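Side-chain contacts in acyl-CoA dehydrogenase (Thermus thermophilus, PDB 2Z1Q), which probably catalyses the FAD-dependent oxidation of saturated acyl-CoA thioesters to 2,3-dehydroacyl-CoA, passing the electrons to an acceptor: residues I92-A97 against G263-G268; Y173-V178 against F205-D210; L514-D519 against G554-L559. All coordinates share one frame; numbering follows the deposited sequence.

Contact 1 (I92-A97 against G263-G268)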
loop_
_atom_site.group_PDB
_atom_site.type_symbol
_atom_site.label_atom_id
_atom_site.label_comp_id
_atom_site.label_asym_id
_atom_site.label_seq_id
_atom_site.Cartn_x
_atom_site.Cartn_y
_atom_site.Cartn_z
ATOM N N ILE B 92 26.005 -0.231 -16.436
ATOM C CA ILE B 92 26.211 1.193 -16.139
ATOM C C ILE B 92 24.904 2.002 -16.185
ATOM O O ILE B 92 24.588 2.734 -15.245
ATOM C CB ILE B 92 27.233 1.821 -17.125
ATOM C CG1 ILE B 92 28.612 1.188 -16.921
ATOM C CG2 ILE B 92 27.311 3.322 -16.921
ATOM C CD1 ILE B 92 29.680 1.761 -17.831
ATOM N N SER B 93 24.149 1.875 -17.271
ATOM C CA SER B 93 22.887 2.602 -17.362
ATOM C C SER B 93 21.924 2.121 -16.273
ATOM O O SER B 93 21.045 2.866 -15.834
ATOM C CB SER B 93 22.260 2.420 -18.751
ATOM O OG SER B 93 22.230 1.059 -19.132
ATOM N N THR B 94 22.107 0.884 -15.819
ATOM C CA THR B 94 21.248 0.331 -14.777
ATOM C C THR B 94 21.571 0.909 -13.403
ATOM O O THR B 94 20.656 1.224 -12.634
ATOM C CB THR B 94 21.340 -1.211 -14.721
ATOM O OG1 THR B 94 20.931 -1.761 -15.977
ATOM C CG2 THR B 94 20.436 -1.754 -13.629
ATOM N N VAL B 95 22.858 1.055 -13.089
ATOM C CA VAL B 95 23.240 1.612 -11.794
ATOM C C VAL B 95 22.851 3.100 -11.752
ATOM O O VAL B 95 22.499 3.627 -10.699
ATOM C CB VAL B 95 24.769 1.454 -11.509
ATOM C CG1 VAL B 95 25.182 -0.014 -11.653
ATOM C CG2 VAL B 95 25.582 2.332 -12.444
ATOM N N VAL B 96 22.904 3.763 -12.904
ATOM C CA VAL B 96 22.540 5.178 -12.988
ATOM C C VAL B 96 21.052 5.318 -12.657
ATOM O O VAL B 96 20.648 6.236 -11.953
ATOM C CB VAL B 96 22.833 5.749 -14.407
ATOM C CG1 VAL B 96 22.187 7.117 -14.573
ATOM C CG2 VAL B 96 24.341 5.870 -14.608
ATOM N N ALA B 97 20.245 4.389 -13.156
ATOM C CA ALA B 97 18.815 4.411 -12.883
ATOM C C ALA B 97 18.590 4.266 -11.384
ATOM O O ALA B 97 17.791 4.989 -10.800
ATOM C CB ALA B 97 18.129 3.278 -13.622
ATOM N N GLY B 263 13.240 -0.852 -20.334
ATOM C CA GLY B 263 12.493 -0.094 -19.360
ATOM C C GLY B 263 12.214 -0.910 -18.116
ATOM O O GLY B 263 12.258 -0.383 -17.008
ATOM N N ARG B 264 11.954 -2.201 -18.281
ATOM C CA ARG B 264 11.652 -3.017 -17.119
ATOM C C ARG B 264 12.822 -3.250 -16.186
ATOM O O ARG B 264 12.667 -3.128 -14.968
ATOM C CB ARG B 264 11.049 -4.346 -17.557
ATOM C CG ARG B 264 9.658 -4.188 -18.155
ATOM C CD ARG B 264 9.189 -5.445 -18.869
ATOM N NE ARG B 264 7.839 -5.266 -19.397
ATOM C CZ ARG B 264 7.258 -6.069 -20.283
ATOM N NH1 ARG B 264 6.020 -5.816 -20.697
ATOM N NH2 ARG B 264 7.913 -7.116 -20.759
ATOM N N TYR B 265 13.998 -3.572 -16.707
ATOM C CA TYR B 265 15.065 -3.793 -15.754
ATOM C C TYR B 265 15.602 -2.501 -15.164
ATOM O O TYR B 265 16.068 -2.500 -14.024
ATOM C CB TYR B 265 16.180 -4.656 -16.339
ATOM C CG TYR B 265 16.936 -4.063 -17.483
ATOM C CD1 TYR B 265 17.845 -3.018 -17.280
ATOM C CD2 TYR B 265 16.815 -4.595 -18.756
ATOM C CE1 TYR B 265 18.619 -2.533 -18.329
ATOM C CE2 TYR B 265 17.582 -4.121 -19.811
ATOM C CZ TYR B 265 18.485 -3.095 -19.591
ATOM O OH TYR B 265 19.285 -2.684 -20.633
ATOM N N LYS B 266 15.522 -1.396 -15.907
ATOM C CA LYS B 266 15.992 -0.116 -15.373
ATOM C C LYS B 266 15.017 0.331 -14.275
ATOM O O LYS B 266 15.420 0.919 -13.272
ATOM C CB LYS B 266 16.096 0.949 -16.484
ATOM C CG LYS B 266 17.175 0.649 -17.540
ATOM C CD LYS B 266 17.441 1.829 -18.468
ATOM C CE LYS B 266 17.960 3.034 -17.689
ATOM N NZ LYS B 266 18.196 4.213 -18.571
ATOM N N LEU B 267 13.736 0.034 -14.445
ATOM C CA LEU B 267 12.748 0.402 -13.442
ATOM C C LEU B 267 12.973 -0.458 -12.188
ATOM O O LEU B 267 12.885 0.029 -11.050
ATOM C CB LEU B 267 11.336 0.173 -13.993
ATOM C CG LEU B 267 10.198 0.490 -13.029
ATOM C CD1 LEU B 267 10.279 1.946 -12.634
ATOM C CD2 LEU B 267 8.870 0.194 -13.683
ATOM N N GLY B 268 13.269 -1.738 -12.404
ATOM C CA GLY B 268 13.544 -2.626 -11.291
ATOM C C GLY B 268 14.721 -2.079 -10.506
ATOM O O GLY B 268 14.722 -2.147 -9.277
HETATM O O HOH W 1 20.186 0.086 -20.351
HETATM O O HOH W 2 20.181 5.090 -17.118
#
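Lys266 lies against Ser93 and Ala97, while the ring of Tyr265 meets Thr94. This is helix-on-helix packing in the acyl-CoA dehydrogenase fold. Helix 90-99, from the N-terminal domain, rests on the long helix 252-288 of the C-terminal domain. The two short segments cross at -46°, and their axes approach to 8.5 Å. The closest CA atoms across the pair are those of Thr94 and Lys266.

Lys266 buries the largest area here. Its chain bends at chi3 (62°), and the bend brings the methylene CE to 3.6 Å from Ser93 O. CE also touches the methyl of Ala97. That methyl in turn packs on the backbone of Lys266, with Ala97 CB 3.6 Å from Lys266 O. The ammonium group reaches the neighbouring helix through water. One water accepts from Lys266 NZ at 2.6 Å and donates to Ser93 O at 2.7 Å. Ser93 O therefore serves two donors, this water and the helical N-H of Ala97. Lys266 NZ has a further, weak hydrogen bond to Thr114 OG1.

Thr94 and Tyr265 cross at about a right angle. The first torsion of Tyr265 (chi1 65°) sets CG between the backbone N and the carbonyl carbon, and the ring runs past Thr94. Thr94 OG1 sits obliquely to the ring, 3.4 Å from Tyr265 CE1. This is a packing contact; the hydroxyl makes its hydrogen bond to Lys90 O, in its own helix. Ile327 of helix 300-331 and Ile354 of helix 348-372 also touch Tyr265.

Ser93 OG has Lys90 O as its strongest partner and also lies within hydrogen-bonding range of Asp78 OD2. A second water bridges the helices, 2.6 Å from Ser93 OG and 2.9 Å from Tyr265 OH.

Contact 2 (Y173-V178 against F205-D210)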
loop_
_atom_site.group_PDB
_atom_site.type_symbol
_atom_site.label_atom_id
_atom_site.label_comp_id
_atom_site.label_asym_id
_atom_site.label_seq_id
_atom_site.Cartn_x
_atom_site.Cartn_y
_atom_site.Cartn_z
ATOM N N TYR B 173 3.141 12.622 -44.467
ATOM C CA TYR B 173 2.121 11.773 -43.861
ATOM C C TYR B 173 1.309 12.686 -42.945
ATOM O O TYR B 173 1.874 13.515 -42.234
ATOM C CB TYR B 173 2.765 10.649 -43.038
ATOM C CG TYR B 173 2.973 9.356 -43.803
ATOM C CD1 TYR B 173 1.895 8.660 -44.342
ATOM C CD2 TYR B 173 4.255 8.827 -43.984
ATOM C CE1 TYR B 173 2.076 7.472 -45.041
ATOM C CE2 TYR B 173 4.448 7.636 -44.684
ATOM C CZ TYR B 173 3.353 6.966 -45.208
ATOM O OH TYR B 173 3.526 5.784 -45.895
ATOM N N ILE B 174 -0.012 12.557 -42.985
ATOM C CA ILE B 174 -0.871 13.393 -42.148
ATOM C C ILE B 174 -1.332 12.606 -40.931
ATOM O O ILE B 174 -1.990 11.562 -41.060
ATOM C CB ILE B 174 -2.112 13.877 -42.915
ATOM C CG1 ILE B 174 -1.697 14.458 -44.265
ATOM C CG2 ILE B 174 -2.846 14.930 -42.089
ATOM C CD1 ILE B 174 -2.863 14.850 -45.139
ATOM N N LEU B 175 -0.991 13.111 -39.751
ATOM C CA LEU B 175 -1.344 12.441 -38.506
ATOM C C LEU B 175 -2.500 13.074 -37.746
ATOM O O LEU B 175 -2.556 14.293 -37.552
ATOM C CB LEU B 175 -0.122 12.359 -37.578
ATOM C CG LEU B 175 1.060 11.467 -37.965
ATOM C CD1 LEU B 175 1.968 11.278 -36.759
ATOM C CD2 LEU B 175 0.554 10.121 -38.442
ATOM N N ASN B 176 -3.415 12.218 -37.303
ATOM C CA ASN B 176 -4.575 12.646 -36.537
ATOM C C ASN B 176 -4.859 11.666 -35.399
ATOM O O ASN B 176 -4.971 10.453 -35.610
ATOM C CB ASN B 176 -5.794 12.768 -37.463
ATOM C CG ASN B 176 -5.757 14.031 -38.311
ATOM O OD1 ASN B 176 -5.916 15.142 -37.796
ATOM N ND2 ASN B 176 -5.527 13.867 -39.613
ATOM N N GLY B 177 -4.970 12.189 -34.186
ATOM C CA GLY B 177 -5.248 11.324 -33.052
ATOM C C GLY B 177 -4.909 11.980 -31.734
ATOM O O GLY B 177 -4.485 13.143 -31.696
ATOM N N VAL B 178 -5.095 11.238 -30.648
ATOM C CA VAL B 178 -4.806 11.733 -29.303
ATOM C C VAL B 178 -3.934 10.726 -28.565
ATOM O O VAL B 178 -4.226 9.531 -28.559
ATOM C CB VAL B 178 -6.110 11.930 -28.498
ATOM C CG1 VAL B 178 -5.798 12.411 -27.086
ATOM C CG2 VAL B 178 -7.024 12.925 -29.219
ATOM N N PHE B 205 6.498 7.159 -35.895
ATOM C CA PHE B 205 6.901 8.369 -36.617
ATOM C C PHE B 205 7.688 9.351 -35.752
ATOM O O PHE B 205 7.421 9.499 -34.561
ATOM C CB PHE B 205 5.675 9.115 -37.169
ATOM C CG PHE B 205 4.832 8.307 -38.113
ATOM C CD1 PHE B 205 3.949 7.340 -37.636
ATOM C CD2 PHE B 205 4.909 8.523 -39.484
ATOM C CE1 PHE B 205 3.157 6.605 -38.509
ATOM C CE2 PHE B 205 4.117 7.787 -40.369
ATOM C CZ PHE B 205 3.242 6.829 -39.878
ATOM N N LEU B 206 8.651 10.037 -36.360
ATOM C CA LEU B 206 9.453 11.036 -35.651
ATOM C C LEU B 206 8.772 12.382 -35.905
ATOM O O LEU B 206 8.622 12.787 -37.054
ATOM C CB LEU B 206 10.881 11.058 -36.195
ATOM C CG LEU B 206 11.661 9.741 -36.102
ATOM C CD1 LEU B 206 12.867 9.782 -37.039
ATOM C CD2 LEU B 206 12.091 9.493 -34.659
ATOM N N VAL B 207 8.348 13.058 -34.836
ATOM C CA VAL B 207 7.666 14.344 -34.957
ATOM C C VAL B 207 8.369 15.388 -34.114
ATOM O O VAL B 207 8.570 15.202 -32.912
ATOM C CB VAL B 207 6.184 14.243 -34.486
ATOM C CG1 VAL B 207 5.436 15.556 -34.772
ATOM C CG2 VAL B 207 5.513 13.085 -35.177
ATOM N N GLU B 208 8.747 16.487 -34.746
ATOM C CA GLU B 208 9.426 17.549 -34.030
ATOM C C GLU B 208 8.387 18.417 -33.340
ATOM O O GLU B 208 7.297 18.636 -33.873
ATOM C CB GLU B 208 10.275 18.360 -35.002
ATOM C CG GLU B 208 11.142 17.443 -35.857
ATOM C CD GLU B 208 12.178 18.186 -36.675
ATOM O OE1 GLU B 208 11.787 18.930 -37.597
ATOM O OE2 GLU B 208 13.385 18.026 -36.400
ATOM N N ARG B 209 8.730 18.894 -32.148
ATOM C CA ARG B 209 7.815 19.718 -31.381
ATOM C C ARG B 209 7.222 20.875 -32.180
ATOM O O ARG B 209 6.017 21.101 -32.131
ATOM C CB ARG B 209 8.510 20.271 -30.141
ATOM C CG ARG B 209 7.543 20.917 -29.170
ATOM C CD ARG B 209 8.261 21.708 -28.106
ATOM N NE ARG B 209 7.328 22.188 -27.092
ATOM C CZ ARG B 209 6.775 21.419 -26.158
ATOM N NH1 ARG B 209 7.062 20.125 -26.099
ATOM N NH2 ARG B 209 5.916 21.948 -25.293
ATOM N N ASP B 210 8.063 21.596 -32.916
ATOM C CA ASP B 210 7.599 22.747 -33.696
ATOM C C ASP B 210 6.794 22.422 -34.959
ATOM O O ASP B 210 6.749 23.225 -35.893
ATOM C CB ASP B 210 8.797 23.641 -34.068
ATOM C CG ASP B 210 9.457 24.278 -32.845
ATOM O OD1 ASP B 210 10.533 24.904 -33.005
ATOM O OD2 ASP B 210 8.902 24.163 -31.730
#
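Phe205 turns the edge of its ring toward the face of Tyr173. The pair is an offset edge-to-face stack, with ring centroids 5.6 Å apart and planes at 77°. One atom of Phe205 does most of the touching: Phe205 CE2 is 3.8 Å from Tyr173 CD2 and 3.9 Å from Tyr173 CG. Leu175 covers another part of the same phenylalanine. Its CD2 methyl lies over one face of the Phe205 ring. Its other methyl points between two neighbours on the facing strand, with Leu175 CD1 4.3 Å from Phe205 CB and also 4.3 Å from Val207 CG2. Phe205 thus meets an aromatic ring at its edge and a methyl on its face.

The first torsion of Phe205 (chi1 -59°) places CG beside the backbone N, and from there the ring extends toward strand 172-183. Tyr173, Leu175, Phe205 and Val207 all direct their CB atoms at the opposite segment. The two strands do not pair. They run nearly at right angles, at 82°, with axes 10.5 Å apart, and only side chains join them. The contact lies inside the middle, beta-sheet domain of the acyl-CoA dehydrogenase fold.

Backbone bonds to other strands hold the pieces in place. Tyr173 pairs with Val240 and Leu175 with Val238, while Ile174 pairs with Thr165 on the other neighbouring strand. Ala164 and Ala195 touch both Leu175 and Phe205, and Val238 and Val240 touch both Leu175 and Val207.

No hydrogen bond or charge pair crosses between the segments. The contact is apolar and aromatic, so its cohesion probably comes mainly from burying apolar surface, with a modest directional preference from the two rings.

Contact 3 (L514-D519 against G554-L559). Unlike the reference sequence in segment 554-559: Gly554 (reference Val).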
loop_
_atom_site.group_PDB
_atom_site.type_symbol
_atom_site.label_atom_id
_atom_site.label_comp_id
_atom_site.label_asym_id
_atom_site.label_seq_id
_atom_site.Cartn_x
_atom_site.Cartn_y
_atom_site.Cartn_z
ATOM N N LEU B 514 13.977 -16.386 1.817
ATOM C CA LEU B 514 13.728 -17.770 1.431
ATOM C C LEU B 514 12.559 -18.406 2.203
ATOM O O LEU B 514 11.619 -18.934 1.597
ATOM C CB LEU B 514 15.001 -18.593 1.647
ATOM C CG LEU B 514 14.874 -20.102 1.445
ATOM C CD1 LEU B 514 14.338 -20.365 0.054
ATOM C CD2 LEU B 514 16.223 -20.784 1.640
ATOM N N ALA B 515 12.616 -18.357 3.533
ATOM C CA ALA B 515 11.563 -18.936 4.372
ATOM C C ALA B 515 10.183 -18.423 3.966
ATOM O O ALA B 515 9.258 -19.205 3.737
ATOM C CB ALA B 515 11.819 -18.615 5.844
ATOM N N GLN B 516 10.048 -17.105 3.882
ATOM C CA GLN B 516 8.777 -16.505 3.507
ATOM C C GLN B 516 8.343 -16.875 2.096
ATOM O O GLN B 516 7.159 -17.090 1.848
ATOM C CB GLN B 516 8.871 -14.994 3.665
ATOM C CG GLN B 516 8.975 -14.573 5.112
ATOM C CD GLN B 516 9.185 -13.088 5.276
ATOM O OE1 GLN B 516 10.226 -12.544 4.901
ATOM N NE2 GLN B 516 8.191 -12.419 5.834
ATOM N N ALA B 517 9.298 -16.958 1.175
ATOM C CA ALA B 517 8.993 -17.321 -0.203
ATOM C C ALA B 517 8.413 -18.732 -0.271
ATOM O O ALA B 517 7.524 -19.009 -1.086
ATOM C CB ALA B 517 10.251 -17.236 -1.058
ATOM N N LEU B 518 8.918 -19.631 0.571
ATOM C CA LEU B 518 8.413 -20.997 0.566
ATOM C C LEU B 518 6.974 -21.027 1.051
ATOM O O LEU B 518 6.158 -21.776 0.529
ATOM C CB LEU B 518 9.287 -21.922 1.428
ATOM C CG LEU B 518 10.315 -22.763 0.656
ATOM C CD1 LEU B 518 11.269 -21.843 -0.066
ATOM C CD2 LEU B 518 11.083 -23.679 1.600
ATOM N N ASP B 519 6.653 -20.198 2.037
ATOM C CA ASP B 519 5.291 -20.168 2.551
ATOM C C ASP B 519 4.310 -19.678 1.500
ATOM O O ASP B 519 3.216 -20.224 1.365
ATOM C CB ASP B 519 5.184 -19.259 3.766
ATOM C CG ASP B 519 6.021 -19.732 4.920
ATOM O OD1 ASP B 519 6.284 -20.955 5.019
ATOM O OD2 ASP B 519 6.406 -18.873 5.733
ATOM N N GLY B 554 12.193 -21.566 10.819
ATOM C CA GLY B 554 13.310 -20.670 11.074
ATOM C C GLY B 554 12.861 -19.609 12.063
ATOM O O GLY B 554 11.675 -19.299 12.130
ATOM N N ASP B 555 13.788 -19.059 12.841
ATOM C CA ASP B 555 13.449 -18.032 13.829
ATOM C C ASP B 555 13.519 -16.658 13.175
ATOM O O ASP B 555 14.544 -15.975 13.269
ATOM C CB ASP B 555 14.437 -18.083 14.995
ATOM C CG ASP B 555 14.006 -17.225 16.177
ATOM O OD1 ASP B 555 13.083 -16.391 16.037
ATOM O OD2 ASP B 555 14.611 -17.389 17.256
ATOM N N LEU B 556 12.433 -16.265 12.513
ATOM C CA LEU B 556 12.379 -14.980 11.827
ATOM C C LEU B 556 12.509 -13.824 12.809
ATOM O O LEU B 556 13.060 -12.773 12.483
ATOM C CB LEU B 556 11.070 -14.864 11.029
ATOM C CG LEU B 556 10.832 -15.903 9.921
ATOM C CD1 LEU B 556 9.554 -15.562 9.158
ATOM C CD2 LEU B 556 12.013 -15.925 8.963
ATOM N N VAL B 557 12.009 -14.007 14.019
ATOM C CA VAL B 557 12.115 -12.951 14.997
ATOM C C VAL B 557 13.590 -12.636 15.213
ATOM O O VAL B 557 14.014 -11.482 15.078
ATOM C CB VAL B 557 11.475 -13.372 16.299
ATOM C CG1 VAL B 557 11.477 -12.210 17.280
ATOM C CG2 VAL B 557 10.065 -13.859 16.025
ATOM N N ALA B 558 14.372 -13.669 15.524
ATOM C CA ALA B 558 15.800 -13.511 15.757
ATOM C C ALA B 558 16.498 -12.932 14.537
ATOM O O ALA B 558 17.227 -11.951 14.637
ATOM C CB ALA B 558 16.435 -14.861 16.116
ATOM N N LEU B 559 16.269 -13.538 13.380
ATOM C CA LEU B 559 16.935 -13.073 12.170
ATOM C C LEU B 559 16.584 -11.639 11.783
ATOM O O LEU B 559 17.474 -10.860 11.445
ATOM C CB LEU B 559 16.664 -14.035 11.000
ATOM C CG LEU B 559 17.201 -15.471 11.143
ATOM C CD1 LEU B 559 16.889 -16.267 9.881
ATOM C CD2 LEU B 559 18.700 -15.456 11.364
#
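Leu556 sets its two methyls against Ala515 and Gln516 of helix 505-528. This is packing between two helices of the C-terminal helical region: the first turn of helix 556-570 leans on helix 505-528. In Leu556, CB is directed at the other segment, and CG lies beside the backbone N (chi1 -61°). The two methyls then share the work. Leu556 CD2 meets the methyl of Ala515, at 4.1 Å from Ala515 CB. Leu556 CD1 lies beside the aliphatic part of Gln516, at 4.2 Å from Gln516 CG. No hydrogen bond crosses between the segments, and the buried patch is small.

Other residues place the contact in the dimer. Asp519, one turn along from Ala515, forms a salt bridge through OD1 with Arg551 NE, in the loop leading to helix 556-570. Ser527 of the second subunit packs on Leu556, so this leucine also faces the subunit interface.

The start of helix 556-570 is capped by Asp555 at the N-cap position, directly before Leu556. Its carboxylate accepts from the backbone of Ala558, with Ala558 N 3.1 Å from Asp555 OD1. The N-H points almost straight at the oxygen, at 172°, but reaches Asp555 OD1 from above the carboxylate plane, 71° out of it.

Overall arrangement
The three contacts sit in different parts of the subunit and do not touch. Contact 1 lies nearest the middle of the chain, about 7 Å from its centre. Contact 2 and contact 3 lie on opposite sides of that centre, with their own centres about 54 Å apart. Each is about 29 Å from contact 1, centre to centre. In sequence, contact 2 is nested in the loop closed by contact 1, and contact 3 follows both. Lys266 of contact 1 and Val207 of contact 2 each have their side chain about 13 Å from a bound FAD. Contact 3 is remote from the FAD-binding residues of its own chain but borders the second subunit.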